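Local coordinates for SusD superfamily protein (Bacteroides thetaiotaomicron, PDB 3MCX) that is of uncharacterised function but, as a SusD-family protein of the outer membrane, probably binds glycans at the cell surface for uptake, at residues Y45-Q57 / R411-Y424. Numbering follows the deposited sequence.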
loop_
_atom_site.group_PDB
_atom_site.type_symbol
_atom_site.label_atom_id
_atom_site.label_comp_id
_atom_site.label_asym_id
_atom_site.label_seq_id
_atom_site.Cartn_x
_atom_site.Cartn_y
_atom_site.Cartn_z
ATOM N N TYR A 45 -6.806 1.411 -2.859
ATOM C CA TYR A 45 -5.473 0.795 -2.778
ATOM C C TYR A 45 -4.718 1.178 -1.485
ATOM O O TYR A 45 -3.628 0.648 -1.210
ATOM C CB TYR A 45 -4.645 1.085 -4.017
ATOM C CG TYR A 45 -5.149 0.378 -5.264
ATOM C CD1 TYR A 45 -6.183 0.902 -6.022
ATOM C CD2 TYR A 45 -4.578 -0.812 -5.674
ATOM C CE1 TYR A 45 -6.625 0.263 -7.171
ATOM C CE2 TYR A 45 -5.024 -1.452 -6.834
ATOM C CZ TYR A 45 -6.028 -0.904 -7.564
ATOM O OH TYR A 45 -6.463 -1.523 -8.715
ATOM N N TRP A 46 -5.265 2.138 -0.748
ATOM C CA TRP A 46 -4.708 2.537 0.540
ATOM C C TRP A 46 -5.172 1.552 1.601
ATOM O O TRP A 46 -4.348 0.922 2.280
ATOM C CB TRP A 46 -5.104 3.986 0.834
ATOM C CG TRP A 46 -4.408 4.629 1.989
ATOM C CD1 TRP A 46 -3.787 4.021 3.031
ATOM C CD2 TRP A 46 -4.337 6.045 2.225
ATOM N NE1 TRP A 46 -3.297 5.003 3.905
ATOM C CE2 TRP A 46 -3.645 6.240 3.425
ATOM C CE3 TRP A 46 -4.802 7.180 1.526
ATOM C CZ2 TRP A 46 -3.382 7.521 3.940
ATOM C CZ3 TRP A 46 -4.543 8.448 2.043
ATOM C CH2 TRP A 46 -3.849 8.607 3.235
ATOM N N TYR A 47 -6.476 1.382 1.749
ATOM C CA TYR A 47 -6.977 0.583 2.864
ATOM C C TYR A 47 -7.219 -0.885 2.577
ATOM O O TYR A 47 -7.422 -1.674 3.510
ATOM C CB TYR A 47 -8.187 1.242 3.536
ATOM C CG TYR A 47 -9.375 1.534 2.650
ATOM C CD1 TYR A 47 -10.059 0.513 1.979
ATOM C CD2 TYR A 47 -9.908 2.803 2.566
ATOM C CE1 TYR A 47 -11.193 0.790 1.175
ATOM C CE2 TYR A 47 -11.013 3.096 1.799
ATOM C CZ TYR A 47 -11.652 2.081 1.096
ATOM O OH TYR A 47 -12.768 2.374 0.318
ATOM N N TYR A 48 -7.155 -1.322 1.300
ATOM C CA TYR A 48 -7.326 -2.749 0.980
ATOM C C TYR A 48 -6.405 -3.648 1.788
ATOM O O TYR A 48 -6.880 -4.603 2.421
ATOM C CB TYR A 48 -7.141 -2.981 -0.516
ATOM C CG TYR A 48 -7.264 -4.430 -0.962
ATOM C CD1 TYR A 48 -8.488 -5.035 -1.115
ATOM C CD2 TYR A 48 -6.125 -5.208 -1.204
ATOM C CE1 TYR A 48 -8.596 -6.350 -1.544
ATOM C CE2 TYR A 48 -6.226 -6.531 -1.617
ATOM C CZ TYR A 48 -7.469 -7.087 -1.772
ATOM O OH TYR A 48 -7.602 -8.386 -2.183
ATOM N N GLY A 49 -5.134 -3.306 1.848
ATOM C CA GLY A 49 -4.144 -4.142 2.505
ATOM C C GLY A 49 -4.211 -4.118 4.014
ATOM O O GLY A 49 -3.480 -4.854 4.674
ATOM N N ASP A 50 -5.075 -3.286 4.587
ATOM C CA ASP A 50 -5.366 -3.322 6.008
ATOM C C ASP A 50 -6.671 -4.068 6.310
ATOM O O ASP A 50 -6.669 -5.011 7.089
ATOM C CB ASP A 50 -5.384 -1.908 6.538
ATOM C CG ASP A 50 -4.014 -1.289 6.498
ATOM O OD1 ASP A 50 -3.153 -1.736 7.303
ATOM O OD2 ASP A 50 -3.807 -0.390 5.672
ATOM N N CYS A 51 -7.759 -3.719 5.663
ATOM C CA CYS A 51 -9.040 -4.345 6.002
ATOM C C CYS A 51 -9.155 -5.811 5.607
ATOM O O CYS A 51 -10.056 -6.531 6.082
ATOM C CB CYS A 51 -10.261 -3.555 5.493
ATOM S SG CYS A 51 -10.463 -3.549 3.705
ATOM N N ARG A 52 -8.244 -6.288 4.753
ATOM C CA ARG A 52 -8.202 -7.689 4.367
ATOM C C ARG A 52 -7.468 -8.567 5.380
ATOM O O ARG A 52 -7.552 -9.802 5.306
ATOM C CB ARG A 52 -7.570 -7.840 2.969
ATOM C CG ARG A 52 -8.340 -7.199 1.855
ATOM C CD ARG A 52 -9.505 -8.036 1.404
ATOM N NE ARG A 52 -9.063 -9.045 0.432
ATOM C CZ ARG A 52 -9.891 -9.803 -0.270
ATOM N NH1 ARG A 52 -11.190 -9.767 -0.035
ATOM N NH2 ARG A 52 -9.406 -10.595 -1.226
ATOM N N ALA A 53 -6.751 -7.944 6.321
ATOM C CA ALA A 53 -5.996 -8.662 7.349
ATOM C C ALA A 53 -6.818 -8.643 8.649
ATOM O O ALA A 53 -8.044 -8.800 8.586
ATOM C CB ALA A 53 -4.550 -8.102 7.512
ATOM N N ALA A 54 -6.188 -8.569 9.818
ATOM C CA ALA A 54 -6.881 -8.791 11.093
ATOM C C ALA A 54 -6.903 -7.620 12.061
ATOM O O ALA A 54 -7.554 -7.734 13.120
ATOM C CB ALA A 54 -6.278 -10.020 11.814
ATOM N N ASP A 55 -6.163 -6.562 11.727
ATOM C CA ASP A 55 -5.920 -5.434 12.619
ATOM C C ASP A 55 -6.835 -4.248 12.397
ATOM O O ASP A 55 -7.055 -3.455 13.336
ATOM C CB ASP A 55 -4.459 -4.999 12.524
ATOM C CG ASP A 55 -3.514 -6.032 13.089
ATOM O OD1 ASP A 55 -3.845 -6.631 14.139
ATOM O OD2 ASP A 55 -2.437 -6.232 12.479
ATOM N N VAL A 56 -7.291 -4.060 11.158
ATOM C CA VAL A 56 -8.184 -2.960 10.783
ATOM C C VAL A 56 -9.426 -3.626 10.229
ATOM O O VAL A 56 -9.345 -4.472 9.321
ATOM C CB VAL A 56 -7.555 -2.010 9.768
ATOM C CG1 VAL A 56 -8.584 -0.968 9.357
ATOM C CG2 VAL A 56 -6.282 -1.336 10.307
ATOM N N GLN A 57 -10.582 -3.288 10.783
ATOM C CA GLN A 57 -11.848 -3.906 10.388
ATOM C C GLN A 57 -12.849 -2.847 9.944
ATOM O O GLN A 57 -12.708 -1.670 10.253
ATOM C CB GLN A 57 -12.445 -4.710 11.556
ATOM C CG GLN A 57 -12.657 -3.905 12.816
ATOM C CD GLN A 57 -13.454 -4.649 13.840
ATOM O OE1 GLN A 57 -12.937 -5.378 14.706
ATOM N NE2 GLN A 57 -14.770 -4.503 13.745
ATOM N N ARG A 411 3.203 -5.257 11.832
ATOM C CA ARG A 411 1.794 -4.971 12.133
ATOM C C ARG A 411 1.688 -3.696 12.988
ATOM O O ARG A 411 0.811 -2.851 12.760
ATOM C CB ARG A 411 1.113 -6.155 12.823
ATOM C CG ARG A 411 0.801 -7.271 11.815
ATOM C CD ARG A 411 0.430 -8.522 12.554
ATOM N NE ARG A 411 -0.812 -8.373 13.304
ATOM C CZ ARG A 411 -1.231 -9.225 14.237
ATOM N NH1 ARG A 411 -0.502 -10.304 14.564
ATOM N NH2 ARG A 411 -2.394 -9.008 14.866
ATOM N N LYS A 412 2.570 -3.561 13.968
ATOM C CA LYS A 412 2.549 -2.384 14.841
ATOM C C LYS A 412 2.946 -1.111 14.044
ATOM O O LYS A 412 2.335 -0.067 14.182
ATOM C CB LYS A 412 3.498 -2.546 16.015
ATOM C CG LYS A 412 3.096 -3.627 17.021
ATOM C CD LYS A 412 4.153 -3.820 18.088
ATOM C CE LYS A 412 3.892 -5.044 18.943
ATOM N NZ LYS A 412 4.811 -5.105 20.127
ATOM N N GLU A 413 3.976 -1.207 13.216
ATOM C CA GLU A 413 4.561 -0.061 12.556
ATOM C C GLU A 413 3.748 0.412 11.368
ATOM O O GLU A 413 3.648 1.607 11.133
ATOM C CB GLU A 413 6.000 -0.377 12.096
ATOM C CG GLU A 413 6.740 0.841 11.527
ATOM C CD GLU A 413 6.790 2.004 12.520
ATOM O OE1 GLU A 413 7.029 1.737 13.715
ATOM O OE2 GLU A 413 6.603 3.187 12.116
ATOM N N LEU A 414 3.190 -0.520 10.606
ATOM C CA LEU A 414 2.629 -0.214 9.286
ATOM C C LEU A 414 1.108 -0.288 9.231
ATOM O O LEU A 414 0.514 -0.206 8.166
ATOM C CB LEU A 414 3.237 -1.156 8.239
ATOM C CG LEU A 414 4.774 -1.062 8.112
ATOM C CD1 LEU A 414 5.323 -2.103 7.146
ATOM C CD2 LEU A 414 5.183 0.346 7.670
ATOM N N VAL A 415 0.482 -0.396 10.402
ATOM C CA VAL A 415 -0.982 -0.389 10.467
ATOM C C VAL A 415 -1.532 0.837 9.727
ATOM O O VAL A 415 -1.069 1.942 9.915
ATOM C CB VAL A 415 -1.486 -0.415 11.939
ATOM C CG1 VAL A 415 -1.060 0.852 12.732
ATOM C CG2 VAL A 415 -3.010 -0.615 11.971
ATOM N N GLY A 416 -2.491 0.631 8.847
ATOM C CA GLY A 416 -3.093 1.758 8.125
ATOM C C GLY A 416 -2.382 2.147 6.839
ATOM O O GLY A 416 -2.865 2.997 6.109
ATOM N N GLU A 417 -1.278 1.488 6.518
ATOM C CA GLU A 417 -0.444 1.868 5.384
ATOM C C GLU A 417 -0.473 0.872 4.210
ATOM O O GLU A 417 0.316 0.990 3.251
ATOM C CB GLU A 417 0.976 2.209 5.872
ATOM C CG GLU A 417 0.972 3.432 6.789
ATOM C CD GLU A 417 2.336 3.740 7.373
ATOM O OE1 GLU A 417 3.160 4.366 6.685
ATOM O OE2 GLU A 417 2.573 3.308 8.503
ATOM N N GLY A 418 -1.442 -0.021 4.244
ATOM C CA GLY A 418 -1.809 -0.779 3.056
ATOM C C GLY A 418 -1.017 -2.019 2.726
ATOM O O GLY A 418 -1.216 -2.574 1.663
ATOM N N GLU A 419 -0.157 -2.495 3.638
ATOM C CA GLU A 419 0.747 -3.607 3.323
ATOM C C GLU A 419 0.560 -4.871 4.153
ATOM O O GLU A 419 0.980 -5.936 3.714
ATOM C CB GLU A 419 2.205 -3.192 3.432
ATOM C CG GLU A 419 2.637 -2.233 2.353
ATOM C CD GLU A 419 2.542 -2.813 0.990
ATOM O OE1 GLU A 419 2.954 -3.988 0.818
ATOM O OE2 GLU A 419 2.015 -2.160 0.078
ATOM N N VAL A 420 0.018 -4.778 5.363
ATOM C CA VAL A 420 0.013 -5.929 6.260
ATOM C C VAL A 420 -0.619 -7.203 5.696
ATOM O O VAL A 420 -0.128 -8.303 5.968
ATOM C CB VAL A 420 -0.554 -5.528 7.653
ATOM C CG1 VAL A 420 -1.053 -6.721 8.473
ATOM C CG2 VAL A 420 0.514 -4.722 8.386
ATOM N N PHE A 421 -1.677 -7.091 4.904
ATOM C CA PHE A 421 -2.252 -8.279 4.254
ATOM C C PHE A 421 -1.197 -9.150 3.574
ATOM O O PHE A 421 -1.175 -10.363 3.712
ATOM C CB PHE A 421 -3.252 -7.752 3.222
ATOM C CG PHE A 421 -4.022 -8.792 2.436
ATOM C CD1 PHE A 421 -4.529 -9.936 3.005
ATOM C CD2 PHE A 421 -4.337 -8.540 1.089
ATOM C CE1 PHE A 421 -5.306 -10.794 2.278
ATOM C CE2 PHE A 421 -5.088 -9.418 0.369
ATOM C CZ PHE A 421 -5.585 -10.524 0.955
ATOM N N TYR A 422 -0.342 -8.481 2.822
ATOM C CA TYR A 422 0.688 -9.174 2.016
ATOM C C TYR A 422 1.722 -9.869 2.890
ATOM O O TYR A 422 2.284 -10.894 2.490
ATOM C CB TYR A 422 1.309 -8.168 1.041
ATOM C CG TYR A 422 0.241 -7.547 0.195
ATOM C CD1 TYR A 422 -0.464 -8.329 -0.734
ATOM C CD2 TYR A 422 -0.176 -6.239 0.427
ATOM C CE1 TYR A 422 -1.473 -7.817 -1.477
ATOM C CE2 TYR A 422 -1.251 -5.705 -0.323
ATOM C CZ TYR A 422 -1.885 -6.506 -1.253
ATOM O OH TYR A 422 -2.955 -6.011 -1.995
ATOM N N ASP A 423 1.946 -9.350 4.102
ATOM C CA ASP A 423 2.821 -10.024 5.091
ATOM C C ASP A 423 2.352 -11.449 5.357
ATOM O O ASP A 423 3.159 -12.371 5.471
ATOM C CB ASP A 423 2.851 -9.280 6.431
ATOM C CG ASP A 423 3.373 -7.874 6.336
ATOM O OD1 ASP A 423 3.717 -7.360 5.245
ATOM O OD2 ASP A 423 3.482 -7.252 7.431
ATOM N N TYR A 424 1.040 -11.638 5.495
ATOM C CA TYR A 424 0.506 -12.964 5.712
ATOM C C TYR A 424 0.644 -13.778 4.429
ATOM O O TYR A 424 1.124 -14.913 4.457
ATOM C CB TYR A 424 -0.975 -12.908 6.082
ATOM C CG TYR A 424 -1.259 -12.358 7.456
ATOM C CD1 TYR A 424 -1.362 -10.991 7.645
ATOM C CD2 TYR A 424 -1.444 -13.198 8.549
ATOM C CE1 TYR A 424 -1.626 -10.480 8.917
ATOM C CE2 TYR A 424 -1.709 -12.688 9.797
ATOM C CZ TYR A 424 -1.838 -11.325 9.962
ATOM O OH TYR A 424 -2.100 -10.805 11.228
HETATM O O HOH W 1 -3.408 -1.732 0.211
HETATM O O HOH W 2 -0.569 -2.112 6.496
HETATM O O HOH W 3 -5.310 1.854 5.318
HETATM O O HOH W 4 -3.461 -8.326 10.751
HETATM O O HOH W 5 -1.419 -3.942 11.319
#
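The glycine-rich loop joining helices 403-414 and 420-426 of this SusD-family fold packs on helix 44-51, and Asp50 reaches into it with both carboxylate oxygens. OD1 of Asp50 takes the N-H of Gly416 at 2.9 Å, met from above the carboxylate plane, while its OD2 accepts from the N of Gly418 at 2.8 Å, on the syn side but tilted out of that plane. With chi1 at -68°, the carboxyl carbon lies beside Asp50's own backbone N, turning OD1 to an N-H within the type II turn Leu414-Glu417 and OD2 to one just after it. A water bridges Asp50 OD1 to Leu414 O and Glu419 N. Backbones come close at Gly49, whose CA sits 3.4 Å from Gly418 O in a nearly straight C-H...O contact, possible because Gly49 has no side chain. The carbonyl O of Gly49 accepts from Phe421 N at 2.9 Å, tying helix 420-426 near its N-terminal end to helix 44-51. The Phe421 ring receives CB of Arg52 squarely over its centre, 3.5 Å from the centroid, a CH-pi contact; the guanidinium of Arg52 goes on to Arg456. Tyr48 meets the same ring obliquely. At the far end Arg411 grips Asp55 side-on: NE to OD2 at 2.8 Å and NH2 to OD1 at 2.9 Å, both on syn lone pairs, the two flat groups tilted only 13° apart. Waters reach both acids, one linking Asp55 OD2 to Arg411 O, but Asp55 holds 411-424 through a cation and Asp50 through backbone N-H groups, which would be expected to stabilise its buried charge.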